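Side-chain contacts in histone-lysine N-methyltransferase family member SUVH9 (Arabidopsis thaliana, PDB 4NJ5), which takes part in gene silencing, lacks methyltransferase activity and may instead bind methylated DNA and recruit RNA polymerase V to chromatin: residues L313-N318 with S349-V354; E321-Y326 with P335-C340. One frame throughout, in Å; residues are numbered along the deposited sequence.

Interaction 1 (L313-N318 with S349-V354). With ZN (zinc ion), chain B; ZN (zinc ion), chain C.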
loop_
_atom_site.group_PDB
_atom_site.type_symbol
_atom_site.label_atom_id
_atom_site.label_comp_id
_atom_site.label_asym_id
_atom_site.label_seq_id
_atom_site.Cartn_x
_atom_site.Cartn_y
_atom_site.Cartn_z
ATOM N N LEU A 313 16.249 -12.973 23.149
ATOM C CA LEU A 313 17.258 -11.929 23.310
ATOM C C LEU A 313 17.095 -10.800 22.296
ATOM O O LEU A 313 17.173 -9.618 22.648
ATOM C CB LEU A 313 18.660 -12.538 23.202
ATOM C CG LEU A 313 19.779 -11.679 22.601
ATOM C CD1 LEU A 313 20.229 -10.591 23.565
ATOM C CD2 LEU A 313 20.957 -12.544 22.173
ATOM N N CYS A 314 16.868 -11.166 21.039
ATOM C CA CYS A 314 16.707 -10.179 19.980
ATOM C C CYS A 314 15.485 -9.291 20.189
ATOM O O CYS A 314 15.480 -8.127 19.780
ATOM C CB CYS A 314 16.672 -10.859 18.615
ATOM S SG CYS A 314 18.284 -11.503 18.119
ATOM N N GLU A 315 14.453 -9.826 20.835
ATOM C CA GLU A 315 13.315 -8.991 21.210
ATOM C C GLU A 315 13.725 -7.968 22.267
ATOM O O GLU A 315 13.322 -6.811 22.215
ATOM C CB GLU A 315 12.143 -9.840 21.707
ATOM C CG GLU A 315 10.969 -9.005 22.191
ATOM C CD GLU A 315 9.700 -9.809 22.392
ATOM O OE1 GLU A 315 8.850 -9.817 21.475
ATOM O OE2 GLU A 315 9.544 -10.423 23.470
ATOM N N ALA A 316 14.538 -8.411 23.220
ATOM C CA ALA A 316 15.059 -7.526 24.255
ATOM C C ALA A 316 15.896 -6.414 23.622
ATOM O O ALA A 316 15.873 -5.269 24.089
ATOM C CB ALA A 316 15.884 -8.303 25.259
ATOM N N LYS A 317 16.640 -6.752 22.567
ATOM C CA LYS A 317 17.455 -5.771 21.850
ATOM C C LYS A 317 16.572 -4.722 21.180
ATOM O O LYS A 317 16.994 -3.587 20.972
ATOM C CB LYS A 317 18.349 -6.461 20.805
ATOM C CG LYS A 317 19.314 -7.496 21.370
ATOM C CD LYS A 317 20.119 -8.198 20.263
ATOM C CE LYS A 317 21.179 -7.278 19.673
ATOM N NZ LYS A 317 21.574 -7.683 18.295
ATOM N N ASN A 318 15.348 -5.123 20.849
ATOM C CA ASN A 318 14.377 -4.242 20.209
ATOM C C ASN A 318 13.355 -3.687 21.202
ATOM O O ASN A 318 12.173 -3.556 20.886
ATOM C CB ASN A 318 13.671 -4.971 19.058
ATOM C CG ASN A 318 14.603 -5.255 17.884
ATOM O OD1 ASN A 318 14.791 -4.410 17.009
ATOM N ND2 ASN A 318 15.182 -6.451 17.860
ATOM N N SER A 349 13.576 -18.016 7.419
ATOM C CA SER A 349 12.145 -17.723 7.438
ATOM C C SER A 349 11.707 -16.924 8.668
ATOM O O SER A 349 10.546 -16.533 8.770
ATOM C CB SER A 349 11.333 -19.015 7.361
ATOM O OG SER A 349 11.398 -19.719 8.588
ATOM N N CYS A 350 12.627 -16.695 9.601
ATOM C CA CYS A 350 12.313 -15.927 10.805
ATOM C C CYS A 350 11.765 -14.534 10.483
ATOM O O CYS A 350 12.266 -13.850 9.590
ATOM C CB CYS A 350 13.543 -15.794 11.700
ATOM S SG CYS A 350 13.311 -14.613 13.044
ATOM N N ARG A 351 10.743 -14.118 11.224
ATOM C CA ARG A 351 10.096 -12.827 10.986
ATOM C C ARG A 351 11.007 -11.630 11.270
ATOM O O ARG A 351 10.687 -10.503 10.902
ATOM C CB ARG A 351 8.813 -12.703 11.811
ATOM C CG ARG A 351 9.044 -12.509 13.304
ATOM C CD ARG A 351 7.729 -12.294 14.036
ATOM N NE ARG A 351 7.880 -12.401 15.484
ATOM C CZ ARG A 351 7.517 -11.457 16.347
ATOM N NH1 ARG A 351 6.979 -10.328 15.912
ATOM N NH2 ARG A 351 7.695 -11.643 17.647
ATOM N N ASN A 352 12.136 -11.868 11.926
ATOM C CA ASN A 352 13.047 -10.775 12.242
ATOM C C ASN A 352 14.211 -10.686 11.255
ATOM O O ASN A 352 15.314 -10.261 11.608
ATOM C CB ASN A 352 13.556 -10.885 13.682
ATOM C CG ASN A 352 14.056 -9.558 14.221
ATOM O OD1 ASN A 352 13.587 -8.493 13.812
ATOM N ND2 ASN A 352 15.026 -9.613 15.129
ATOM N N ARG A 353 13.954 -11.088 10.012
ATOM C CA ARG A 353 14.962 -11.022 8.956
ATOM C C ARG A 353 14.396 -10.383 7.688
ATOM O O ARG A 353 14.619 -10.879 6.591
ATOM C CB ARG A 353 15.502 -12.422 8.636
ATOM C CG ARG A 353 16.290 -13.086 9.762
ATOM C CD ARG A 353 16.875 -14.421 9.305
ATOM N NE ARG A 353 17.586 -15.132 10.369
ATOM C CZ ARG A 353 18.880 -14.973 10.642
ATOM N NH1 ARG A 353 19.608 -14.116 9.941
ATOM N NH2 ARG A 353 19.447 -15.668 11.620
ATOM N N VAL A 354 13.676 -9.277 7.840
ATOM C CA VAL A 354 12.983 -8.654 6.714
ATOM C C VAL A 354 13.904 -7.939 5.719
ATOM O O VAL A 354 13.999 -8.345 4.561
ATOM C CB VAL A 354 11.874 -7.690 7.199
ATOM C CG1 VAL A 354 11.256 -6.940 6.023
ATOM C CG2 VAL A 354 10.809 -8.463 7.952
HETATM ZN ZN ZN B . 17.891 -13.180 16.600
HETATM ZN ZN ZN C . 15.169 -14.567 14.511
#

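Interaction 2 (E321-Y326 with P335-C340). With ZN (zinc ion), chain B; ZN (zinc ion), chain C.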
loop_
_atom_site.group_PDB
_atom_site.type_symbol
_atom_site.label_atom_id
_atom_site.label_comp_id
_atom_site.label_asym_id
_atom_site.label_seq_id
_atom_site.Cartn_x
_atom_site.Cartn_y
_atom_site.Cartn_z
ATOM N N GLU A 321 10.012 -5.527 21.724
ATOM C CA GLU A 321 9.089 -5.756 20.618
ATOM C C GLU A 321 9.790 -5.947 19.278
ATOM O O GLU A 321 10.425 -5.031 18.765
ATOM C CB GLU A 321 8.065 -4.622 20.514
ATOM C CG GLU A 321 6.917 -4.928 19.562
ATOM C CD GLU A 321 6.035 -3.724 19.292
ATOM O OE1 GLU A 321 6.564 -2.594 19.251
ATOM O OE2 GLU A 321 4.814 -3.910 19.120
ATOM N N ILE A 322 9.665 -7.149 18.723
ATOM C CA ILE A 322 10.180 -7.451 17.395
ATOM C C ILE A 322 9.526 -6.518 16.383
ATOM O O ILE A 322 8.306 -6.386 16.348
ATOM C CB ILE A 322 9.897 -8.912 17.007
ATOM C CG1 ILE A 322 10.545 -9.868 18.008
ATOM C CG2 ILE A 322 10.414 -9.201 15.609
ATOM C CD1 ILE A 322 12.050 -9.961 17.879
ATOM N N ALA A 323 10.347 -5.870 15.563
ATOM C CA ALA A 323 9.875 -4.829 14.650
ATOM C C ALA A 323 8.761 -5.264 13.693
ATOM O O ALA A 323 7.920 -4.452 13.319
ATOM C CB ALA A 323 11.039 -4.245 13.869
ATOM N N TYR A 324 8.749 -6.534 13.298
ATOM C CA TYR A 324 7.852 -6.971 12.233
ATOM C C TYR A 324 6.870 -8.046 12.672
ATOM O O TYR A 324 7.145 -8.806 13.602
ATOM C CB TYR A 324 8.655 -7.496 11.041
ATOM C CG TYR A 324 9.900 -6.703 10.736
ATOM C CD1 TYR A 324 9.862 -5.614 9.876
ATOM C CD2 TYR A 324 11.118 -7.049 11.301
ATOM C CE1 TYR A 324 11.005 -4.892 9.590
ATOM C CE2 TYR A 324 12.265 -6.334 11.023
ATOM C CZ TYR A 324 12.205 -5.257 10.165
ATOM O OH TYR A 324 13.351 -4.542 9.889
ATOM N N ASP A 325 5.728 -8.108 11.990
ATOM C CA ASP A 325 4.780 -9.199 12.195
ATOM C C ASP A 325 5.235 -10.430 11.410
ATOM O O ASP A 325 6.335 -10.435 10.852
ATOM C CB ASP A 325 3.335 -8.785 11.842
ATOM C CG ASP A 325 3.139 -8.443 10.359
ATOM O OD1 ASP A 325 4.044 -8.676 9.529
ATOM O OD2 ASP A 325 2.041 -7.949 10.019
ATOM N N TYR A 326 4.398 -11.460 11.353
ATOM C CA TYR A 326 4.779 -12.688 10.657
ATOM C C TYR A 326 4.625 -12.607 9.139
ATOM O O TYR A 326 4.878 -13.582 8.434
ATOM C CB TYR A 326 4.021 -13.894 11.221
ATOM C CG TYR A 326 4.492 -14.282 12.601
ATOM C CD1 TYR A 326 5.532 -15.191 12.773
ATOM C CD2 TYR A 326 3.912 -13.724 13.733
ATOM C CE1 TYR A 326 5.975 -15.543 14.036
ATOM C CE2 TYR A 326 4.348 -14.068 14.999
ATOM C CZ TYR A 326 5.378 -14.977 15.146
ATOM O OH TYR A 326 5.808 -15.319 16.407
ATOM N N PRO A 335 13.478 3.884 16.595
ATOM C CA PRO A 335 14.704 4.601 16.213
ATOM C C PRO A 335 15.778 3.686 15.623
ATOM O O PRO A 335 16.659 4.148 14.894
ATOM C CB PRO A 335 15.200 5.188 17.541
ATOM C CG PRO A 335 14.635 4.284 18.588
ATOM C CD PRO A 335 13.299 3.828 18.055
ATOM N N LEU A 336 15.695 2.401 15.941
ATOM C CA LEU A 336 16.687 1.436 15.492
ATOM C C LEU A 336 16.113 0.025 15.507
ATOM O O LEU A 336 15.553 -0.420 16.508
ATOM C CB LEU A 336 17.933 1.503 16.379
ATOM C CG LEU A 336 19.111 0.605 16.000
ATOM C CD1 LEU A 336 19.643 0.965 14.619
ATOM C CD2 LEU A 336 20.203 0.715 17.046
ATOM N N ILE A 337 16.252 -0.674 14.388
ATOM C CA ILE A 337 15.797 -2.052 14.302
ATOM C C ILE A 337 16.979 -3.021 14.312
ATOM O O ILE A 337 17.895 -2.911 13.492
ATOM C CB ILE A 337 14.950 -2.293 13.039
ATOM C CG1 ILE A 337 13.744 -1.349 13.018
ATOM C CG2 ILE A 337 14.504 -3.745 12.972
ATOM C CD1 ILE A 337 12.871 -1.489 11.788
ATOM N N HIS A 338 16.958 -3.958 15.256
ATOM C CA HIS A 338 17.955 -5.022 15.304
ATOM C C HIS A 338 17.380 -6.303 14.709
ATOM O O HIS A 338 16.607 -7.010 15.361
ATOM C CB HIS A 338 18.409 -5.284 16.744
ATOM C CG HIS A 338 19.050 -4.105 17.408
ATOM N ND1 HIS A 338 20.409 -3.886 17.385
ATOM C CD2 HIS A 338 18.515 -3.086 18.124
ATOM C CE1 HIS A 338 20.688 -2.779 18.054
ATOM N NE2 HIS A 338 19.557 -2.277 18.513
ATOM N N GLU A 339 17.746 -6.593 13.465
ATOM C CA GLU A 339 17.346 -7.846 12.836
ATOM C C GLU A 339 18.284 -8.958 13.274
ATOM O O GLU A 339 19.391 -8.696 13.737
ATOM C CB GLU A 339 17.340 -7.721 11.308
ATOM C CG GLU A 339 16.137 -6.968 10.762
ATOM C CD GLU A 339 16.071 -6.962 9.244
ATOM O OE1 GLU A 339 16.837 -7.712 8.598
ATOM O OE2 GLU A 339 15.241 -6.202 8.701
ATOM N N CYS A 340 17.839 -10.201 13.138
ATOM C CA CYS A 340 18.698 -11.336 13.438
ATOM C C CYS A 340 19.823 -11.429 12.419
ATOM O O CYS A 340 19.638 -11.100 11.248
ATOM C CB CYS A 340 17.892 -12.627 13.451
ATOM S SG CYS A 340 16.596 -12.644 14.695
HETATM ZN ZN ZN B . 17.891 -13.180 16.600
HETATM ZN ZN ZN C . 15.169 -14.567 14.511
#

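Interaction 1 (L313-N318 with S349-V354)
N352 turns its CG anti to the backbone N (chi1 -158°), which sets its amide beside C314, while N318 holds its CG beside its own backbone N (chi1 -69°) and comes at N352 from the opposite direction. The N352 amide nitrogen ND2 ends 4.1 Å from C314 CB and 4.2 Å from N318 ND2. The two amide planes stand 81° apart, and no hydrogen bond joins the segments; N352 has its strongest polar partner in H338. N318 is held by two bonds: its ND2 donates to C314 O at 2.6 Å, nearly in the N318 amide plane, and its OD1 accepts from H338 N. At the flank, E315 OE1 lies 4.4 Å from R351 NH2, too far for a salt bridge; E315 OE2 bonds instead to G311 N, and R351 NH2 to G309 O. Each segment supplies one cysteine to the zinc cluster: C314 SG sits 2.3 Å from the zinc shared with C302, C340 and C344, and C350 SG 2.4 Å from the one shared with C308, C340 and C346. N352 N also donates to C350 SG at 3.2 Å, so a backbone N-H probably eases the negative charge on this zinc-bound sulfur.

Interaction 2 (E321-Y326 with P335-C340)
A buried contact, apolar at A323 and I337 and joined by one weak hydrogen bond from Y324 to E339, packs the pre-SET loop 321-326 against strand 337-338 and the residues leading to zinc ligand C340. A323 and Y324 face I337, and the Y324 hydroxyl extends as far as E339. I337 has its CG2 anti to the backbone N, and this methyl enters the angle between the two loop residues, 3.6 Å from A323 CB and 3.4 Å from Y324 OH. I337 CD1 adds a second methyl at 3.6 Å from Y324 OH. On the loop side, A323 CB lies 3.7 Å above one face of the neighbouring Y324 ring, offset toward its rim. Y324 and E339 cross at about a right angle, with ring and carboxylate planes 73° apart; Y324 OH gives a weak bond to E339 OE2 at 2.8 Å, and T355 OG1 is the stronger partner of that oxygen. With an alanine at Y324 the I337 methyls would probably lose the phenol end they pack on, and E339 would keep T355 but lose the tyrosine hydroxyl. One residue beyond E339, C340 SG bridges two zinc ions, 2.4 Å from each. Strand 337-338 is an outermost strand of a four-stranded mixed sheet and runs parallel to strand 469-475, whose V474 touches I337 and E339; past Y324, D325 and Y326 rest on helix 8-35.

Centres about 5 Å apart make interactions 1 and 2 neighbouring parts of one pre-SET unit. Along the chain the segments run 313-318, 321-326, 335-340, 349-354, so the pair of interaction 2 falls wholly between the two partners of interaction 1. Two probable hydrogen bonds join them: R351 NH1 to Y324 O, and N318 OD1 to H338 N, each 2.8 Å long. The second ties N318, beside helix 313-317, to strand 337-338, the next regular element in the sequence. Both interactions reach the same two zinc ions of the triangular cluster, and through strand 337-338 this zinc-bound region joins the sheet containing strands 469-475 and 485-490 of the SET domain.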